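Local coordinates for tyrosine recombinase XerH (Helicobacter pylori, PDB 5JK0), which cuts and rejoins DNA at specific sites through a tyrosine-based reaction, and takes part in chromosome segregation, at residues 84-89 with 111-116; 208-213 with 251-256; 215-220 with 243-248. All coordinates share one frame; numbering follows the deposited sequence.

Contact 1. Residues 84-89 with 111-116; sequences HEYFSK and AEFLSV
Tyr86 on helix 74-93 and Phe113 on helix 107-117 hold together two neighbouring helices of the core-binding region, and their side chains make the tight part of this contact. The CB of Phe113 sits over one face of the tyrosine ring, 4.1 Å from the centroid of the Tyr86 ring and 14° off its normal, a CH-pi contact. In return, Tyr86 CB reaches Phe113 CD1 at 3.8 Å. Each residue thus presents its first methylene to the other's ring. The two planes stand 51° apart, so the rings meet obliquely. In Tyr86, CG lies anti to the backbone N (chi1 164°), which directs its ring toward helix 107-117, and Phe113 lays its CB over that ring. Further aromatic packing comes from Phe83, edge-to-face with Phe113, and from Phe43 of the second subunit, which lies against Tyr86.

Beyond the rings the contact loosens and becomes polar. The phenol OH of Tyr86 stays 4.0 Å from Glu112 OE1, too far for a direct bond, and a water occupies the gap. That water donates to Glu112 OE1 at 2.8 Å and lies in the plane of the tyrosine ring at its edge; its distance to the OH is so short that this second link is doubtful. One turn along the helix, Ser115 OG donates to Glu112 O at 2.7 Å, an oxygen that also takes the helical bond from Val116 N.

The chemistry implies a division of labour: carbon packing probably helps to set the spacing of the helices, while the carboxylate at the margin accepts from the water with OE1 and pairs with Arg25 of the second subunit through OE2, which links this helix to the next subunit.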
loop_
_atom_site.group_PDB
_atom_site.type_symbol
_atom_site.label_atom_id
_atom_site.label_comp_id
_atom_site.label_asym_id
_atom_site.label_seq_id
_atom_site.Cartn_x
_atom_site.Cartn_y
_atom_site.Cartn_z
ATOM N N HIS D 84 -20.929 7.883 23.520
ATOM C CA HIS D 84 -22.136 8.397 24.151
ATOM C C HIS D 84 -21.794 9.552 25.084
ATOM O O HIS D 84 -22.475 10.577 25.093
ATOM C CB HIS D 84 -22.866 7.301 24.923
ATOM C CG HIS D 84 -23.913 7.824 25.856
ATOM N ND1 HIS D 84 -23.678 8.020 27.200
ATOM C CD2 HIS D 84 -25.192 8.207 25.636
ATOM C CE1 HIS D 84 -24.772 8.496 27.769
ATOM N NE2 HIS D 84 -25.704 8.619 26.842
ATOM N N GLU D 85 -20.732 9.372 25.863
ATOM C CA GLU D 85 -20.236 10.416 26.753
ATOM C C GLU D 85 -19.853 11.661 25.959
ATOM O O GLU D 85 -20.146 12.785 26.366
ATOM C CB GLU D 85 -19.036 9.910 27.554
ATOM C CG GLU D 85 -18.342 10.973 28.386
ATOM C CD GLU D 85 -17.071 10.462 29.036
ATOM O OE1 GLU D 85 -17.146 9.966 30.179
ATOM O OE2 GLU D 85 -15.998 10.553 28.402
ATOM N N TYR D 86 -19.197 11.444 24.825
ATOM C CA TYR D 86 -18.825 12.525 23.921
ATOM C C TYR D 86 -20.053 13.250 23.385
ATOM O O TYR D 86 -20.157 14.471 23.488
ATOM C CB TYR D 86 -17.985 11.981 22.759
ATOM C CG TYR D 86 -17.859 12.927 21.582
ATOM C CD1 TYR D 86 -16.939 13.970 21.598
ATOM C CD2 TYR D 86 -18.653 12.770 20.453
ATOM C CE1 TYR D 86 -16.820 14.835 20.524
ATOM C CE2 TYR D 86 -18.542 13.631 19.376
ATOM C CZ TYR D 86 -17.625 14.660 19.416
ATOM O OH TYR D 86 -17.516 15.515 18.344
ATOM N N PHE D 87 -20.984 12.487 22.819
ATOM C CA PHE D 87 -22.153 13.055 22.158
ATOM C C PHE D 87 -23.048 13.841 23.115
ATOM O O PHE D 87 -23.652 14.839 22.725
ATOM C CB PHE D 87 -22.967 11.947 21.480
ATOM C CG PHE D 87 -24.179 12.448 20.745
ATOM C CD1 PHE D 87 -24.057 13.022 19.490
ATOM C CD2 PHE D 87 -25.441 12.345 21.309
ATOM C CE1 PHE D 87 -25.169 13.487 18.813
ATOM C CE2 PHE D 87 -26.557 12.806 20.636
ATOM C CZ PHE D 87 -26.421 13.376 19.386
ATOM N N SER D 88 -23.130 13.393 24.363
ATOM C CA SER D 88 -24.006 14.031 25.343
ATOM C C SER D 88 -23.570 15.459 25.665
ATOM O O SER D 88 -24.402 16.312 25.974
ATOM C CB SER D 88 -24.061 13.202 26.628
ATOM O OG SER D 88 -22.782 13.102 27.228
ATOM N N LYS D 89 -22.269 15.717 25.585
ATOM C CA LYS D 89 -21.745 17.042 25.896
ATOM C C LYS D 89 -21.386 17.833 24.640
ATOM O O LYS D 89 -21.373 19.064 24.660
ATOM C CB LYS D 89 -20.521 16.931 26.811
ATOM C CG LYS D 89 -19.373 16.120 26.230
ATOM C CD LYS D 89 -18.205 16.051 27.200
ATOM C CE LYS D 89 -17.048 15.252 26.622
ATOM N NZ LYS D 89 -15.889 15.204 27.557
ATOM N N ALA D 111 -15.157 11.377 13.045
ATOM C CA ALA D 111 -13.735 11.625 12.826
ATOM C C ALA D 111 -13.155 12.501 13.932
ATOM O O ALA D 111 -12.031 12.282 14.386
ATOM C CB ALA D 111 -13.510 12.268 11.467
ATOM N N GLU D 112 -13.932 13.491 14.363
ATOM C CA GLU D 112 -13.507 14.386 15.435
ATOM C C GLU D 112 -13.458 13.653 16.772
ATOM O O GLU D 112 -12.558 13.883 17.580
ATOM C CB GLU D 112 -14.439 15.597 15.528
ATOM C CG GLU D 112 -14.359 16.530 14.330
ATOM C CD GLU D 112 -15.200 17.781 14.500
ATOM O OE1 GLU D 112 -15.925 17.883 15.513
ATOM O OE2 GLU D 112 -15.133 18.666 13.621
ATOM N N PHE D 113 -14.427 12.772 16.997
ATOM C CA PHE D 113 -14.448 11.947 18.200
ATOM C C PHE D 113 -13.204 11.072 18.284
ATOM O O PHE D 113 -12.602 10.935 19.348
ATOM C CB PHE D 113 -15.706 11.074 18.236
ATOM C CG PHE D 113 -15.600 9.893 19.164
ATOM C CD1 PHE D 113 -15.634 10.066 20.538
ATOM C CD2 PHE D 113 -15.472 8.608 18.660
ATOM C CE1 PHE D 113 -15.536 8.981 21.392
ATOM C CE2 PHE D 113 -15.374 7.519 19.507
ATOM C CZ PHE D 113 -15.407 7.706 20.875
ATOM N N LEU D 114 -12.825 10.483 17.154
ATOM C CA LEU D 114 -11.656 9.613 17.092
ATOM C C LEU D 114 -10.366 10.368 17.401
ATOM O O LEU D 114 -9.519 9.880 18.147
ATOM C CB LEU D 114 -11.553 8.951 15.717
ATOM C CG LEU D 114 -12.549 7.830 15.421
ATOM C CD1 LEU D 114 -12.375 7.322 13.997
ATOM C CD2 LEU D 114 -12.385 6.695 16.420
ATOM N N SER D 115 -10.220 11.557 16.827
ATOM C CA SER D 115 -9.013 12.356 17.021
ATOM C C SER D 115 -8.809 12.730 18.487
ATOM O O SER D 115 -7.686 12.716 18.990
ATOM C CB SER D 115 -9.067 13.621 16.164
ATOM O OG SER D 115 -10.137 14.459 16.568
ATOM N N VAL D 116 -9.900 13.062 19.168
ATOM C CA VAL D 116 -9.833 13.474 20.566
ATOM C C VAL D 116 -9.612 12.295 21.512
ATOM O O VAL D 116 -8.713 12.326 22.353
ATOM C CB VAL D 116 -11.117 14.218 20.989
ATOM C CG1 VAL D 116 -11.134 14.447 22.495
ATOM C CG2 VAL D 116 -11.241 15.539 20.240
HETATM O O HOH W 1 -15.975 17.406 18.240
#

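Contact 2. Residues 208-213 with 251-256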
loop_
_atom_site.group_PDB
_atom_site.type_symbol
_atom_site.label_atom_id
_atom_site.label_comp_id
_atom_site.label_asym_id
_atom_site.label_seq_id
_atom_site.Cartn_x
_atom_site.Cartn_y
_atom_site.Cartn_z
ATOM N N ILE D 208 4.048 -25.299 27.772
ATOM C CA ILE D 208 3.905 -24.192 26.831
ATOM C C ILE D 208 5.177 -23.991 26.009
ATOM O O ILE D 208 5.118 -23.808 24.793
ATOM C CB ILE D 208 3.557 -22.878 27.560
ATOM C CG1 ILE D 208 2.173 -22.981 28.202
ATOM C CG2 ILE D 208 3.606 -21.698 26.600
ATOM C CD1 ILE D 208 1.714 -21.705 28.867
ATOM N N VAL D 209 6.326 -24.037 26.678
ATOM C CA VAL D 209 7.610 -23.832 26.014
ATOM C C VAL D 209 7.877 -24.884 24.939
ATOM O O VAL D 209 8.286 -24.555 23.825
ATOM C CB VAL D 209 8.774 -23.849 27.029
ATOM C CG1 VAL D 209 10.113 -23.776 26.309
ATOM C CG2 VAL D 209 8.634 -22.703 28.018
ATOM N N PHE D 210 7.629 -26.147 25.271
ATOM C CA PHE D 210 7.971 -27.250 24.379
ATOM C C PHE D 210 6.957 -27.472 23.255
ATOM O O PHE D 210 7.316 -27.962 22.185
ATOM C CB PHE D 210 8.131 -28.544 25.181
ATOM C CG PHE D 210 9.352 -28.571 26.056
ATOM C CD1 PHE D 210 10.616 -28.425 25.508
ATOM C CD2 PHE D 210 9.238 -28.761 27.423
ATOM C CE1 PHE D 210 11.743 -28.453 26.309
ATOM C CE2 PHE D 210 10.362 -28.791 28.230
ATOM C CZ PHE D 210 11.615 -28.638 27.671
ATOM N N THR D 211 5.698 -27.119 23.494
ATOM C CA THR D 211 4.655 -27.341 22.496
ATOM C C THR D 211 4.294 -26.063 21.745
ATOM O O THR D 211 3.927 -26.106 20.571
ATOM C CB THR D 211 3.375 -27.919 23.134
ATOM O OG1 THR D 211 2.877 -27.011 24.124
ATOM C CG2 THR D 211 3.664 -29.265 23.781
ATOM N N GLY D 212 4.395 -24.928 22.427
ATOM C CA GLY D 212 4.092 -23.648 21.814
ATOM C C GLY D 212 2.604 -23.371 21.720
ATOM O O GLY D 212 2.174 -22.534 20.929
ATOM N N MET D 213 1.812 -24.077 22.523
ATOM C CA MET D 213 0.369 -23.866 22.536
ATOM C C MET D 213 0.032 -22.534 23.203
ATOM O O MET D 213 0.821 -22.008 23.991
ATOM C CB MET D 213 -0.345 -25.019 23.250
ATOM C CG MET D 213 -0.084 -25.100 24.747
ATOM S SD MET D 213 -1.022 -26.419 25.550
ATOM C CE MET D 213 -0.310 -27.870 24.777
ATOM N N ALA D 251 8.299 -37.598 26.459
ATOM C CA ALA D 251 7.841 -37.912 27.809
ATOM C C ALA D 251 8.769 -37.399 28.908
ATOM O O ALA D 251 8.304 -36.854 29.908
ATOM C CB ALA D 251 7.653 -39.415 27.952
ATOM N N PHE D 252 10.075 -37.560 28.718
ATOM C CA PHE D 252 11.045 -37.258 29.771
ATOM C C PHE D 252 11.095 -35.777 30.151
ATOM O O PHE D 252 11.730 -35.405 31.137
ATOM C CB PHE D 252 12.442 -37.729 29.353
ATOM C CG PHE D 252 13.063 -36.903 28.261
ATOM C CD1 PHE D 252 12.751 -37.139 26.932
ATOM C CD2 PHE D 252 13.965 -35.895 28.563
ATOM C CE1 PHE D 252 13.323 -36.382 25.928
ATOM C CE2 PHE D 252 14.539 -35.135 27.563
ATOM C CZ PHE D 252 14.217 -35.380 26.244
ATOM N N HIS D 253 10.426 -34.936 29.369
ATOM C CA HIS D 253 10.411 -33.500 29.626
ATOM C C HIS D 253 9.475 -33.115 30.771
ATOM O O HIS D 253 9.725 -32.137 31.475
ATOM C CB HIS D 253 10.012 -32.737 28.359
ATOM C CG HIS D 253 11.130 -32.566 27.377
ATOM N ND1 HIS D 253 10.916 -32.447 26.020
ATOM C CD2 HIS D 253 12.468 -32.482 27.555
ATOM C CE1 HIS D 253 12.076 -32.304 25.405
ATOM N NE2 HIS D 253 13.035 -32.320 26.312
ATOM N N ILE D 254 8.398 -33.875 30.956
ATOM C CA ILE D 254 7.384 -33.522 31.949
ATOM C C ILE D 254 6.891 -34.701 32.789
ATOM O O ILE D 254 6.059 -34.520 33.679
ATOM C CB ILE D 254 6.145 -32.882 31.284
ATOM C CG1 ILE D 254 5.549 -33.835 30.246
ATOM C CG2 ILE D 254 6.495 -31.537 30.657
ATOM C CD1 ILE D 254 4.228 -33.371 29.677
ATOM N N GLU D 255 7.395 -35.899 32.510
ATOM C CA GLU D 255 6.897 -37.108 33.164
ATOM C C GLU D 255 7.111 -37.078 34.677
ATOM O O GLU D 255 6.297 -37.604 35.436
ATOM C CB GLU D 255 7.561 -38.350 32.567
ATOM C CG GLU D 255 6.877 -39.657 32.935
ATOM C CD GLU D 255 7.408 -40.836 32.142
ATOM O OE1 GLU D 255 8.409 -40.663 31.414
ATOM O OE2 GLU D 255 6.822 -41.936 32.243
ATOM N N SER D 256 8.203 -36.458 35.110
ATOM C CA SER D 256 8.494 -36.340 36.534
ATOM C C SER D 256 7.571 -35.325 37.200
ATOM O O SER D 256 7.027 -35.576 38.276
ATOM C CB SER D 256 9.954 -35.945 36.755
ATOM O OG SER D 256 10.243 -35.816 38.137
#
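Phe210 and His253 form a face-to-face aromatic stack within the catalytic domain of the tyrosine recombinase fold. It joins the C-terminal turn of helix 198-211 to the connection that follows strand 244-250. The backbones stay well apart, and the two side chains bridge the gap.

The ring planes are 2° from parallel with centroids 4.1 Å apart. His253 CD2 lies 3.9 Å from Phe210 CZ, and His253 CE1 4.0 Å from Phe210 CE1, while the imidazole is slid so that its ND1 side lies over the middle of the phenyl ring. Both rings leave their main chains with CG beside the backbone N and anti to the carbonyl carbon (chi1 -70° for Phe210), which points each ring at the other segment. On the opposite face of the imidazole stands Phe252 CE1, offset toward the rim of the His253 ring, so both its faces meet a phenyl group, the Phe252 one tilted. Phe210 also receives Trp360 of the third subunit edge-to-face, as in the C-terminal exchange known among tyrosine recombinases.

Backbone hydrogen bonds shape the two turns that carry the rings. Gly212 N closes on Ile208 O at 2.7 Å, after which the chain leaves the helix with a positive phi; Gly212 O accepts from Arg313, a predicted active-site residue. In 251-256, Ala251 O takes both Ile254 N at 3.2 Å and Glu255 N at 2.9 Å, two bonds on one oxygen just ahead of helix 255-264, with Ile254 at its N-cap position. Phe210 O accepts from the indole NE1 of Trp360 of the third subunit.

No such bond satisfies His253 ND1: buried by the stack, it has no polar partner anywhere in the model and lies 3.9 Å above the plane of the Phe210 ring.

Contact 3. Residues 215-220 with 243-248. With nucleotides of chain G.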
loop_
_atom_site.group_PDB
_atom_site.type_symbol
_atom_site.label_atom_id
_atom_site.label_comp_id
_atom_site.label_asym_id
_atom_site.label_seq_id
_atom_site.Cartn_x
_atom_site.Cartn_y
_atom_site.Cartn_z
ATOM N N SER D 215 -1.947 -19.655 25.582
ATOM C CA SER D 215 -2.178 -19.592 27.021
ATOM C C SER D 215 -3.462 -20.306 27.434
ATOM O O SER D 215 -3.452 -21.144 28.333
ATOM C CB SER D 215 -2.227 -18.137 27.491
ATOM O OG SER D 215 -1.002 -17.473 27.235
ATOM N N ASN D 216 -4.563 -19.971 26.770
ATOM C CA ASN D 216 -5.859 -20.543 27.115
ATOM C C ASN D 216 -5.930 -22.040 26.822
ATOM O O ASN D 216 -6.672 -22.773 27.479
ATOM C CB ASN D 216 -6.979 -19.813 26.372
ATOM C CG ASN D 216 -8.358 -20.267 26.810
ATOM O OD1 ASN D 216 -8.821 -19.923 27.898
ATOM N ND2 ASN D 216 -9.022 -21.044 25.963
ATOM N N GLU D 217 -5.159 -22.488 25.837
ATOM C CA GLU D 217 -5.101 -23.907 25.501
ATOM C C GLU D 217 -4.476 -24.717 26.633
ATOM O O GLU D 217 -4.931 -25.816 26.946
ATOM C CB GLU D 217 -4.314 -24.123 24.205
ATOM C CG GLU D 217 -5.003 -23.585 22.961
ATOM C CD GLU D 217 -4.215 -23.857 21.694
ATOM O OE1 GLU D 217 -2.972 -23.742 21.727
ATOM O OE2 GLU D 217 -4.840 -24.194 20.666
ATOM N N ALA D 218 -3.436 -24.164 27.248
ATOM C CA ALA D 218 -2.757 -24.835 28.351
ATOM C C ALA D 218 -3.597 -24.798 29.622
ATOM O O ALA D 218 -3.593 -25.744 30.409
ATOM C CB ALA D 218 -1.395 -24.203 28.598
ATOM N N LEU D 219 -4.322 -23.700 29.813
ATOM C CA LEU D 219 -5.124 -23.507 31.015
ATOM C C LEU D 219 -6.391 -24.362 31.010
ATOM O O LEU D 219 -6.990 -24.598 32.058
ATOM C CB LEU D 219 -5.495 -22.030 31.172
ATOM C CG LEU D 219 -4.338 -21.059 31.421
ATOM C CD1 LEU D 219 -4.834 -19.622 31.420
ATOM C CD2 LEU D 219 -3.638 -21.388 32.728
ATOM N N GLN D 220 -6.794 -24.821 29.830
ATOM C CA GLN D 220 -8.015 -25.612 29.697
ATOM C C GLN D 220 -7.730 -27.091 29.440
ATOM O O GLN D 220 -8.636 -27.853 29.101
ATOM C CB GLN D 220 -8.892 -25.050 28.577
ATOM C CG GLN D 220 -9.637 -23.784 28.957
ATOM C CD GLN D 220 -10.674 -24.027 30.040
ATOM O OE1 GLN D 220 -11.490 -24.944 29.941
ATOM N NE2 GLN D 220 -10.638 -23.209 31.086
ATOM N N LYS D 243 -14.209 -29.833 17.511
ATOM C CA LYS D 243 -12.910 -30.032 16.879
ATOM C C LYS D 243 -11.781 -30.105 17.903
ATOM O O LYS D 243 -11.798 -29.409 18.918
ATOM C CB LYS D 243 -12.630 -28.911 15.876
ATOM N N TYR D 244 -10.802 -30.961 17.624
ATOM C CA TYR D 244 -9.627 -31.110 18.475
ATOM C C TYR D 244 -8.353 -31.108 17.638
ATOM O O TYR D 244 -8.299 -31.733 16.580
ATOM C CB TYR D 244 -9.705 -32.403 19.290
ATOM C CG TYR D 244 -10.521 -32.309 20.562
ATOM C CD1 TYR D 244 -11.909 -32.310 20.523
ATOM C CD2 TYR D 244 -9.901 -32.240 21.803
ATOM C CE1 TYR D 244 -12.658 -32.232 21.685
ATOM C CE2 TYR D 244 -10.640 -32.164 22.971
ATOM C CZ TYR D 244 -12.018 -32.159 22.904
ATOM O OH TYR D 244 -12.757 -32.082 24.063
ATOM N N ARG D 245 -7.331 -30.404 18.109
ATOM C CA ARG D 245 -6.026 -30.446 17.460
ATOM C C ARG D 245 -5.028 -31.143 18.377
ATOM O O ARG D 245 -5.199 -31.161 19.597
ATOM C CB ARG D 245 -5.544 -29.039 17.095
ATOM C CG ARG D 245 -4.906 -28.256 18.235
ATOM C CD ARG D 245 -4.440 -26.892 17.747
ATOM N NE ARG D 245 -3.650 -26.178 18.745
ATOM C CZ ARG D 245 -2.321 -26.184 18.792
ATOM N NH1 ARG D 245 -1.627 -26.869 17.894
ATOM N NH2 ARG D 245 -1.684 -25.504 19.733
ATOM N N ALA D 246 -3.988 -31.723 17.790
ATOM C CA ALA D 246 -3.051 -32.532 18.557
ATOM C C ALA D 246 -1.632 -31.978 18.524
ATOM O O ALA D 246 -1.184 -31.432 17.516
ATOM C CB ALA D 246 -3.062 -33.965 18.047
ATOM N N VAL D 247 -0.935 -32.122 19.647
ATOM C CA VAL D 247 0.478 -31.789 19.732
ATOM C C VAL D 247 1.223 -32.946 20.386
ATOM O O VAL D 247 0.651 -33.691 21.186
ATOM C CB VAL D 247 0.722 -30.491 20.533
ATOM C CG1 VAL D 247 0.150 -29.290 19.794
ATOM C CG2 VAL D 247 0.128 -30.601 21.929
ATOM N N MET D 248 2.495 -33.107 20.038
ATOM C CA MET D 248 3.299 -34.176 20.613
ATOM C C MET D 248 4.449 -33.613 21.438
ATOM O O MET D 248 4.980 -32.544 21.139
ATOM C CB MET D 248 3.832 -35.100 19.517
ATOM C CG MET D 248 2.745 -35.856 18.769
ATOM S SD MET D 248 3.399 -37.029 17.566
ATOM C CE MET D 248 4.244 -38.185 18.640
ATOM P P DT G 22 -5.434 -16.611 24.663
ATOM O OP1 DT G 22 -4.704 -17.896 24.739
ATOM O OP2 DT G 22 -6.573 -16.357 25.572
ATOM O "O5'" DT G 22 -4.387 -15.415 24.845
ATOM C "C5'" DT G 22 -3.257 -15.331 23.989
ATOM C "C4'" DT G 22 -2.538 -14.005 24.164
ATOM O "O4'" DT G 22 -3.469 -12.912 23.952
ATOM C "C3'" DT G 22 -1.911 -13.778 25.544
ATOM O "O3'" DT G 22 -0.562 -13.347 25.388
ATOM C "C2'" DT G 22 -2.791 -12.693 26.169
ATOM C "C1'" DT G 22 -3.276 -11.935 24.946
ATOM N N1 DT G 22 -4.567 -11.226 25.163
ATOM C C2 DT G 22 -4.626 -9.862 25.001
ATOM O O2 DT G 22 -3.663 -9.185 24.683
ATOM N N3 DT G 22 -5.859 -9.310 25.227
ATOM C C4 DT G 22 -7.016 -9.976 25.591
ATOM O O4 DT G 22 -8.080 -9.393 25.770
ATOM C C5 DT G 22 -6.884 -11.405 25.744
ATOM C C7 DT G 22 -8.071 -12.234 26.137
ATOM C C6 DT G 22 -5.680 -11.953 25.529
#
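Glu217 and Arg245 face each other across backbones whose CA atoms are 10.4 Å apart, where the short helix 215-219 passes strand 244-250. Two long side chains span that gap. Arg245 offers its guanidinium side-on: NH2 donates to Glu217 OE1 at 3.0 Å, and NE donates to Glu217 OE2, also at 3.0 Å. Both bonds are nearly straight, the first at 170°, and both reach the syn sides of the carboxylate oxygens. The acceptors lie close to the guanidinium plane, but the carboxylate is turned 22° against it, so the donors sit somewhat out of its plane. Arg245 starts with CG between the backbone N and the carbonyl carbon (chi1 81°), then runs extended to NE, bringing the guanidinium edge to the carboxylate, the two chains running at about a right angle.

This bidentate salt bridge joins the short helix to strand 244-250, an outermost strand, within this chain, of the antiparallel sheet of the tyrosine recombinase catalytic domain, immediately beside the predicted active-site residue Arg214. Glu217 OE1 accepts from the backbone N of Arg214 as well, and the remaining nitrogen of Arg245, NH1, donates to Ala333 O. The pair is consistent with a second shell that positions the backbone of Arg214. Three nitrogens grip the carboxylate, which fixes its rotation.

The first turn of the same helix meets DNA. Asn216 N donates to OP1 of DT22 of chain G at 2.9 Å, and Ser215 N comes within 3.4 Å of that OP1. The positive end of the helix would be expected to favour a phosphate here. Asn216 CB packs against the phosphate, 3.4 Å from OP1 of DT22 of chain G, while Asn216 ND2 donates to Gln35 OE1 of the same protein chain.

Overall arrangement
Contact 1 stands apart, its centre about 42 Å from that of contact 3 and about 49 Å from that of contact 2, and shares no element with them. Contacts 2 and 3 are neighbours in the catalytic domain, about 13 Å between centres, and tie consecutive elements: helices 198-211 and 215-219 follow each other in the chain, as do strand 244-250 and helix 255-264. Met213 and Ile208 pack on Ala218 between them. Contact 1 is buried and mainly aromatic with a wet margin; contact 2 is partly buried and mainly ring stacking; contact 3, also partly buried, is ionic and lies beside the predicted active site and a DNA phosphate.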